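Local atomic coordinates of xylanase and alpha-amylase inhibitor protein (PDB entry 3MU7), a protein that inhibits xylanase and alpha-amylase and is built on the TIM barrel of glycosyl hydrolase family 18. Residues L71-G76 and D122-H127; A155-Y160 and Y182-C187. All coordinates share one frame; numbering follows the deposited sequence.

Contact 1 of 2, residues L71-G76 and D122-H127; sequences LLSIGG and DFHIEH
Ile74 CD1 sits over one face of the Phe123 ring, 4.1 Å from its centroid and almost on the ring normal, a CH-pi contact between neighbouring parallel strands of the barrel; Phe174 meets the same ring edge-to-face. Ile74 and Phe123 lie side by side, pointing the same way, and both rest on Leu136 of helix 133-144. Ile74 CG1 stands between the backbone N and the carbonyl carbon (chi1 62°) and comes within 4.1 Å of Ile125 CD1. The imidazole of His124 is met obliquely: its CD2 lies 3.6 Å from Gly76 CA, and Phe34 packs edge-to-face against the ring.

On the face opposite Ile74 and Phe123, Ser73 OG donates to Asp122 OD2 at 2.7 Å, reaching the carboxylate on its anti side. Tyr8 OH is a second partner of that oxygen and also bonds His124 ND1, while OD1 is gripped by Thr153 and Trp178. An alanine in place of Asp122 would probably leave the hydroxyls of Ser73, Tyr8 and Thr153 and the Trp178 NE1 without their shared acceptor.

The strands are joined by Asp122 N to Leu72 O, Ile74 N to Asp122 O at 2.8 Å, His124 N to Ile74 O, and Gly76 N to His124 O. At Gly75 a CB would collide with His124 O. Asp122 to Glu126 probably belong to the DxxDxDxE signature of family 18, with His124 where the signature has an aspartate. The chemistry thus divides between an apolar layer covered by helix 133-144 and a carboxylate whose rotation is fixed by four side-chain bonds.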
ATOM      1  N   LEU A  71       6.754   3.891  -1.495  1.00  6.38           N
ATOM      2  CA  LEU A  71       6.862   2.431  -1.406  1.00  6.61           C
ATOM      3  C   LEU A  71       6.592   1.817  -2.758  1.00  6.35           C
ATOM      4  O   LEU A  71       5.917   2.419  -3.598  1.00  7.19           O
ATOM      5  CB  LEU A  71       5.848   1.870  -0.408  1.00  7.26           C
ATOM      6  CG  LEU A  71       5.734   2.529   0.964  1.00  8.56           C
ATOM      7  CD1 LEU A  71       4.618   1.873   1.773  1.00 10.70           C
ATOM      8  CD2 LEU A  71       7.029   2.484   1.719  1.00 10.70           C
ATOM      9  N   LEU A  72       7.128   0.619  -2.973  1.00  6.37           N
ATOM     10  CA  LEU A  72       6.732  -0.208  -4.100  1.00  6.19           C
ATOM     11  C   LEU A  72       5.821  -1.305  -3.594  1.00  6.08           C
ATOM     12  O   LEU A  72       6.139  -2.007  -2.622  1.00  6.27           O
ATOM     13  CB  LEU A  72       7.939  -0.855  -4.783  1.00  6.95           C
ATOM     14  CG  LEU A  72       7.646  -1.860  -5.907  1.00  7.02           C
ATOM     15  CD1 LEU A  72       6.966  -1.191  -7.103  1.00  8.33           C
ATOM     16  CD2 LEU A  72       8.916  -2.581  -6.335  1.00  8.76           C
ATOM     17  N   SER A  73       4.685  -1.455  -4.258  1.00  5.57           N
ATOM     18  CA  SER A  73       3.743  -2.505  -3.921  1.00  5.74           C
ATOM     19  C   SER A  73       3.932  -3.731  -4.807  1.00  5.89           C
ATOM     20  O   SER A  73       3.975  -3.624  -6.042  1.00  6.54           O
ATOM     21  CB  SER A  73       2.320  -1.979  -4.038  1.00  5.95           C
ATOM     22  OG  SER A  73       1.385  -2.917  -3.536  1.00  6.33           O
ATOM     23  N   ILE A  74       4.038  -4.890  -4.160  1.00  5.91           N
ATOM     24  CA  ILE A  74       4.115  -6.170  -4.854  1.00  6.62           C
ATOM     25  C   ILE A  74       2.740  -6.825  -4.886  1.00  6.61           C
ATOM     26  O   ILE A  74       1.946  -6.708  -3.932  1.00  6.81           O
ATOM     27  CB  ILE A  74       5.187  -7.116  -4.246  1.00  6.54           C
ATOM     28  CG1 ILE A  74       4.867  -7.465  -2.786  1.00  6.92           C
ATOM     29  CG2 ILE A  74       6.579  -6.484  -4.382  1.00  7.73           C
ATOM     30  CD1 ILE A  74       5.762  -8.551  -2.213  1.00  7.98           C
ATOM     31  N   GLY A  75       2.437  -7.452  -6.005  1.00  6.88           N
ATOM     32  CA  GLY A  75       1.188  -8.192  -6.238  1.00  7.30           C
ATOM     33  C   GLY A  75       0.201  -7.281  -6.959  1.00  8.07           C
ATOM     34  O   GLY A  75       0.438  -6.921  -8.040  1.00  8.10           O
ATOM     35  N   GLY A  76      -0.859  -6.893  -6.298  1.00  8.44           N
ATOM     36  CA  GLY A  76      -1.886  -6.044  -6.848  1.00  9.85           C
ATOM     37  C   GLY A  76      -3.225  -6.778  -7.010  1.00 10.33           C
ATOM     38  O   GLY A  76      -3.317  -7.944  -6.714  1.00 10.48           O
ATOM     39  N   ASP A 122       5.341  -2.708  -0.020  1.00  5.44           N
ATOM     40  CA  ASP A 122       3.955  -2.947   0.358  1.00  5.83           C
ATOM     41  C   ASP A 122       3.488  -4.291  -0.200  1.00  5.85           C
ATOM     42  O   ASP A 122       3.596  -4.543  -1.400  1.00  6.18           O
ATOM     43  CB  ASP A 122       3.097  -1.810  -0.198  1.00  5.82           C
ATOM     44  CG  ASP A 122       1.622  -2.010   0.036  1.00  5.58           C
ATOM     45  OD1 ASP A 122       1.203  -2.033   1.213  1.00  6.72           O
ATOM     46  OD2 ASP A 122       0.877  -2.112  -0.960  1.00  5.88           O
ATOM     47  N   PHE A 123       2.973  -5.150   0.675  1.00  5.77           N
ATOM     48  CA  PHE A 123       2.473  -6.478   0.289  1.00  6.07           C
ATOM     49  C   PHE A 123       0.985  -6.359  -0.045  1.00  6.29           C
ATOM     50  O   PHE A 123       0.130  -6.394   0.854  1.00  7.25           O
ATOM     51  CB  PHE A 123       2.622  -7.475   1.446  1.00  6.27           C
ATOM     52  CG  PHE A 123       4.012  -8.037   1.646  1.00  6.15           C
ATOM     53  CD1 PHE A 123       4.173  -9.401   1.873  1.00  6.87           C
ATOM     54  CD2 PHE A 123       5.145  -7.221   1.649  1.00  6.94           C
ATOM     55  CE1 PHE A 123       5.439  -9.951   2.107  1.00  7.68           C
ATOM     56  CE2 PHE A 123       6.414  -7.768   1.874  1.00  7.40           C
ATOM     57  CZ  PHE A 123       6.558  -9.136   2.103  1.00  7.92           C
ATOM     58  N   HIS A 124       0.661  -6.221  -1.323  1.00  6.49           N
ATOM     59  CA  HIS A 124      -0.741  -6.158  -1.770  1.00  6.52           C
ATOM     60  C   HIS A 124      -1.093  -7.507  -2.413  1.00  6.63           C
ATOM     61  O   HIS A 124      -1.445  -7.601  -3.593  1.00  7.29           O
ATOM     62  CB  HIS A 124      -0.931  -4.983  -2.740  1.00  6.69           C
ATOM     63  CG  HIS A 124      -2.362  -4.613  -3.010  1.00  6.53           C
ATOM     64  ND1 HIS A 124      -2.886  -3.395  -2.633  1.00  6.90           N
ATOM     65  CD2 HIS A 124      -3.366  -5.276  -3.635  1.00  8.09           C
ATOM     66  CE1 HIS A 124      -4.151  -3.326  -3.010  1.00  7.40           C
ATOM     67  NE2 HIS A 124      -4.467  -4.452  -3.621  1.00  8.40           N
ATOM     68  N   ILE A 125      -0.991  -8.560  -1.609  1.00  7.09           N
ATOM     69  CA  ILE A 125      -1.173  -9.930  -2.080  1.00  7.85           C
ATOM     70  C   ILE A 125      -2.647 -10.284  -2.015  1.00  8.26           C
ATOM     71  O   ILE A 125      -3.215 -10.416  -0.927  1.00  9.13           O
ATOM     72  CB  ILE A 125      -0.316 -10.925  -1.263  1.00  7.70           C
ATOM     73  CG1 ILE A 125       1.162 -10.493  -1.234  1.00  8.26           C
ATOM     74  CG2 ILE A 125      -0.498 -12.350  -1.782  1.00  8.57           C
ATOM     75  CD1 ILE A 125       1.792 -10.202  -2.605  1.00  8.69           C
ATOM     76  N   GLU A 126      -3.249 -10.444  -3.190  1.00  8.77           N
ATOM     77  CA  GLU A 126      -4.691 -10.592  -3.312  1.00  9.81           C
ATOM     78  C   GLU A 126      -5.120 -12.013  -3.677  1.00 10.20           C
ATOM     79  O   GLU A 126      -6.311 -12.312  -3.693  1.00 10.59           O
ATOM     80  CB  GLU A 126      -5.228  -9.571  -4.325  1.00  9.93           C
ATOM     81  CG  GLU A 126      -6.741  -9.353  -4.282  1.00 11.49           C
ATOM     82  CD  GLU A 126      -7.240  -8.655  -2.990  1.00  5.85           C
ATOM     83  OE1 GLU A 126      -6.755  -7.519  -2.680  1.00 15.37           O
ATOM     84  OE2 GLU A 126      -8.099  -9.216  -2.339  1.00 19.37           O
ATOM     85  N   HIS A 127      -4.173 -12.892  -3.973  1.00 10.36           N
ATOM     86  CA  HIS A 127      -4.442 -14.291  -4.280  1.00 11.29           C
ATOM     87  C   HIS A 127      -3.206 -15.100  -3.976  1.00 11.90           C
ATOM     88  O   HIS A 127      -2.127 -14.600  -3.937  1.00 11.92           O
ATOM     89  CB  HIS A 127      -4.861 -14.465  -5.755  1.00 11.32           C
ATOM     90  CG  HIS A 127      -3.764 -14.170  -6.723  1.00 11.78           C
ATOM     91  ND1 HIS A 127      -3.747 -13.061  -7.515  1.00 12.77           N
ATOM     92  CD2 HIS A 127      -2.642 -14.852  -7.010  1.00 13.86           C
ATOM     93  CE1 HIS A 127      -2.677 -13.089  -8.278  1.00 12.43           C
ATOM     94  NE2 HIS A 127      -1.963 -14.137  -7.955  1.00 14.28           N
TER

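Contact 2 of 2, residues A155-Y160 and Y182-C187; sequences APQCVY and YNNPQC
Cys158 and Cys187 are joined covalently, SG to SG at 2.0 Å with chi3 of 75°, and this disulfide ties the two loops directly. In both cysteines SG stands between the backbone N and the carbonyl carbon (chi1 55° in Cys158), which places the two sulfurs within bonding distance.

Van der Waals contacts flank the bridge. Asn184 CB lies 3.6 Å from Cys158 SG, and Val159 CG2 packs on Cys187 SG. The same methyl touches the amide end of Gln186 at NE2, the two side chains crossing at about a right angle.

Among polar contacts, no direct hydrogen bond joins 155-160 to 182-187; two waters bridge them instead. One water accepts from Cys158 N and from Asn184 ND2 and is also hydrogen-bonded to Tyr182 O, while a second links Gln157 OE1 at 2.7 Å with Asn183 O. Within 182-187, Gln186 NE2 donates to Asn184 OD1 at 2.9 Å in a nearly straight bond, which fixes the rotation of the Asn184 amide and leaves its ND2 turned to the water.

Cys158 O is also held by Trp204 NE1 of helix 195-207. Here a disulfide and bridging waters clamp two loops that follow successive parallel strands, 151-154 and 176-180, at the C-terminal end of a TIM barrel.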
ATOM      1  N   ALA A 155      -1.569  -4.777   2.649  1.00  5.72           N
ATOM      2  CA  ALA A 155      -2.883  -4.303   2.230  1.00  6.15           C
ATOM      3  C   ALA A 155      -3.880  -5.464   2.202  1.00  6.51           C
ATOM      4  O   ALA A 155      -4.319  -5.888   1.130  1.00  6.86           O
ATOM      5  CB  ALA A 155      -2.798  -3.646   0.860  1.00  6.58           C
ATOM      6  N   PRO A 156      -4.239  -5.996   3.383  1.00  6.54           N
ATOM      7  CA  PRO A 156      -5.196  -7.098   3.415  1.00  6.85           C
ATOM      8  C   PRO A 156      -6.607  -6.647   3.035  1.00  7.04           C
ATOM      9  O   PRO A 156      -6.938  -5.451   3.085  1.00  6.90           O
ATOM     10  CB  PRO A 156      -5.164  -7.526   4.884  1.00  7.24           C
ATOM     11  CG  PRO A 156      -4.848  -6.258   5.619  1.00  6.69           C
ATOM     12  CD  PRO A 156      -3.834  -5.581   4.742  1.00  6.62           C
ATOM     13  N   GLN A 157      -7.433  -7.619   2.668  1.00  7.31           N
ATOM     14  CA  GLN A 157      -8.869  -7.410   2.582  1.00  8.08           C
ATOM     15  C   GLN A 157      -9.450  -7.310   3.996  1.00  7.96           C
ATOM     16  O   GLN A 157      -8.740  -7.535   4.984  1.00  8.40           O
ATOM     17  CB  GLN A 157      -9.508  -8.533   1.772  1.00  8.34           C
ATOM     18  CG  GLN A 157      -9.162  -8.473   0.302  1.00 10.95           C
ATOM     19  CD  GLN A 157      -9.816  -9.595  -0.467  1.00 12.17           C
ATOM     20  OE1 GLN A 157     -10.938  -9.453  -0.960  1.00 13.71           O
ATOM     21  NE2 GLN A 157      -9.114 -10.718  -0.586  1.00 12.77           N
ATOM     22  N   CYS A 158     -10.731  -6.958   4.115  1.00  7.99           N
ATOM     23  CA  CYS A 158     -11.240  -6.547   5.424  1.00  8.13           C
ATOM     24  C   CYS A 158     -11.810  -7.627   6.345  1.00  8.31           C
ATOM     25  O   CYS A 158     -12.223  -7.321   7.457  1.00  8.57           O
ATOM     26  CB  CYS A 158     -12.187  -5.342   5.328  1.00  7.97           C
ATOM     27  SG  CYS A 158     -13.603  -5.466   4.234  1.00  8.99           S
ATOM     28  N   VAL A 159     -11.809  -8.880   5.905  1.00  8.74           N
ATOM     29  CA  VAL A 159     -12.231  -9.965   6.796  1.00  9.68           C
ATOM     30  C   VAL A 159     -11.015 -10.466   7.572  1.00  9.04           C
ATOM     31  O   VAL A 159     -10.028 -10.912   6.982  1.00  9.73           O
ATOM     32  CB  VAL A 159     -12.918 -11.128   6.061  1.00 10.29           C
ATOM     33  CG1 VAL A 159     -13.445 -12.134   7.070  1.00 11.80           C
ATOM     34  CG2 VAL A 159     -14.066 -10.627   5.194  1.00 11.97           C
ATOM     35  N   TYR A 160     -11.086 -10.368   8.894  1.00  8.82           N
ATOM     36  CA  TYR A 160      -9.990 -10.780   9.755  1.00  8.56           C
ATOM     37  C   TYR A 160     -10.136 -12.257  10.165  1.00  8.44           C
ATOM     38  O   TYR A 160     -11.206 -12.659  10.632  1.00  8.57           O
ATOM     39  CB  TYR A 160      -9.947  -9.909  11.018  1.00  8.69           C
ATOM     40  CG  TYR A 160      -8.705 -10.191  11.815  1.00  9.00           C
ATOM     41  CD1 TYR A 160      -7.542  -9.456  11.607  1.00  9.52           C
ATOM     42  CD2 TYR A 160      -8.667 -11.242  12.735  1.00  9.75           C
ATOM     43  CE1 TYR A 160      -6.385  -9.740  12.308  1.00  9.75           C
ATOM     44  CE2 TYR A 160      -7.520 -11.532  13.435  1.00 10.18           C
ATOM     45  CZ  TYR A 160      -6.379 -10.783  13.213  1.00 10.38           C
ATOM     46  OH  TYR A 160      -5.227 -11.063  13.908  1.00 12.70           O
ATOM     47  N   TYR A 182     -13.362  -2.040   1.305  1.00  8.24           N
ATOM     48  CA  TYR A 182     -14.113  -1.879   0.064  1.00  8.82           C
ATOM     49  C   TYR A 182     -14.053  -3.181  -0.716  1.00  9.18           C
ATOM     50  O   TYR A 182     -13.311  -4.099  -0.343  1.00  9.42           O
ATOM     51  CB  TYR A 182     -13.614  -0.683  -0.768  1.00  8.66           C
ATOM     52  CG  TYR A 182     -12.118  -0.610  -0.984  1.00  7.61           C
ATOM     53  CD1 TYR A 182     -11.540  -1.167  -2.114  1.00  8.99           C
ATOM     54  CD2 TYR A 182     -11.284   0.033  -0.064  1.00  7.41           C
ATOM     55  CE1 TYR A 182     -10.171  -1.099  -2.326  1.00  8.36           C
ATOM     56  CE2 TYR A 182      -9.910   0.101  -0.272  1.00  8.18           C
ATOM     57  CZ  TYR A 182      -9.366  -0.466  -1.401  1.00  8.11           C
ATOM     58  OH  TYR A 182      -8.003  -0.393  -1.589  1.00  7.69           O
ATOM     59  N   ASN A 183     -14.856  -3.273  -1.776  1.00  9.90           N
ATOM     60  CA  ASN A 183     -15.035  -4.526  -2.524  1.00 10.68           C
ATOM     61  C   ASN A 183     -15.305  -5.717  -1.616  1.00 10.94           C
ATOM     62  O   ASN A 183     -14.780  -6.809  -1.840  1.00 11.79           O
ATOM     63  CB  ASN A 183     -13.823  -4.817  -3.415  1.00 11.01           C
ATOM     64  CG  ASN A 183     -13.612  -3.760  -4.462  1.00 11.13           C
ATOM     65  OD1 ASN A 183     -14.571  -3.244  -5.038  1.00 12.88           O
ATOM     66  ND2 ASN A 183     -12.358  -3.408  -4.703  1.00 11.74           N
ATOM     67  N   ASN A 184     -16.105  -5.492  -0.578  1.00 10.72           N
ATOM     68  CA  ASN A 184     -16.369  -6.509   0.429  1.00 11.63           C
ATOM     69  C   ASN A 184     -17.477  -5.995   1.348  1.00 11.59           C
ATOM     70  O   ASN A 184     -17.194  -5.508   2.438  1.00 11.01           O
ATOM     71  CB  ASN A 184     -15.087  -6.750   1.239  1.00 12.17           C
ATOM     72  CG  ASN A 184     -14.868  -8.202   1.587  1.00 12.89           C
ATOM     73  OD1 ASN A 184     -15.815  -8.989   1.668  1.00 13.93           O
ATOM     74  ND2 ASN A 184     -13.606  -8.570   1.806  1.00 14.06           N
ATOM     75  N   PRO A 185     -18.750  -6.072   0.901  1.00 12.31           N
ATOM     76  CA  PRO A 185     -19.847  -5.467   1.673  1.00 12.91           C
ATOM     77  C   PRO A 185     -19.943  -5.924   3.135  1.00 13.03           C
ATOM     78  O   PRO A 185     -20.363  -5.146   3.996  1.00 13.77           O
ATOM     79  CB  PRO A 185     -21.094  -5.869   0.879  1.00 13.62           C
ATOM     80  CG  PRO A 185     -20.608  -5.961  -0.523  1.00 13.62           C
ATOM     81  CD  PRO A 185     -19.221  -6.552  -0.416  1.00 12.39           C
ATOM     82  N   GLN A 186     -19.526  -7.154   3.416  1.00 12.62           N
ATOM     83  CA  GLN A 186     -19.599  -7.697   4.771  1.00 12.78           C
ATOM     84  C   GLN A 186     -18.740  -6.955   5.799  1.00 12.24           C
ATOM     85  O   GLN A 186     -19.000  -7.047   6.996  1.00 13.05           O
ATOM     86  CB  GLN A 186     -19.249  -9.181   4.776  1.00 13.27           C
ATOM     87  CG  GLN A 186     -17.789  -9.486   4.468  1.00 13.75           C
ATOM     88  CD  GLN A 186     -17.559 -10.953   4.203  1.00 15.10           C
ATOM     89  OE1 GLN A 186     -18.078 -11.812   4.918  1.00 16.83           O
ATOM     90  NE2 GLN A 186     -16.783 -11.254   3.175  1.00 15.37           N
ATOM     91  N   CYS A 187     -17.725  -6.218   5.344  1.00 11.26           N
ATOM     92  CA  CYS A 187     -16.837  -5.488   6.264  1.00 11.14           C
ATOM     93  C   CYS A 187     -16.586  -4.039   5.859  1.00 11.46           C
ATOM     94  O   CYS A 187     -15.684  -3.395   6.388  1.00 11.62           O
ATOM     95  CB  CYS A 187     -15.516  -6.243   6.499  1.00 11.07           C
ATOM     96  SG  CYS A 187     -14.727  -6.959   5.036  1.00  9.38           S
TER
HETATM   97  O   HOH W   1     -11.904  -6.949  -1.428  1.00 12.93           O
HETATM   98  O   HOH W   2     -11.606  -6.176   1.294  1.00 10.08           O

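Overall arrangement
Contact 1 pairs strands 69-76 and 120-125, and contact 2 ties the loops after the next two strands round the barrel, 151-154 and 176-180; their centres lie about 16 Å apart. They meet beside Ala155: Phe123 O and Ala155 N, 3.0 Å apart, probably form a hydrogen bond, and Ala155 CB lies 3.5 Å from His124 ND1. Gln180 NE2 bonds both Ala155 O and Glu126 OE1; since Glu126 holds the glutamate position of the family 18 signature, the contacts probably meet where family 18 enzymes have their active-site cleft. A bound PEG lies about 12 Å from the side chain of Leu71, and one lies about 12 Å from that of Asn184.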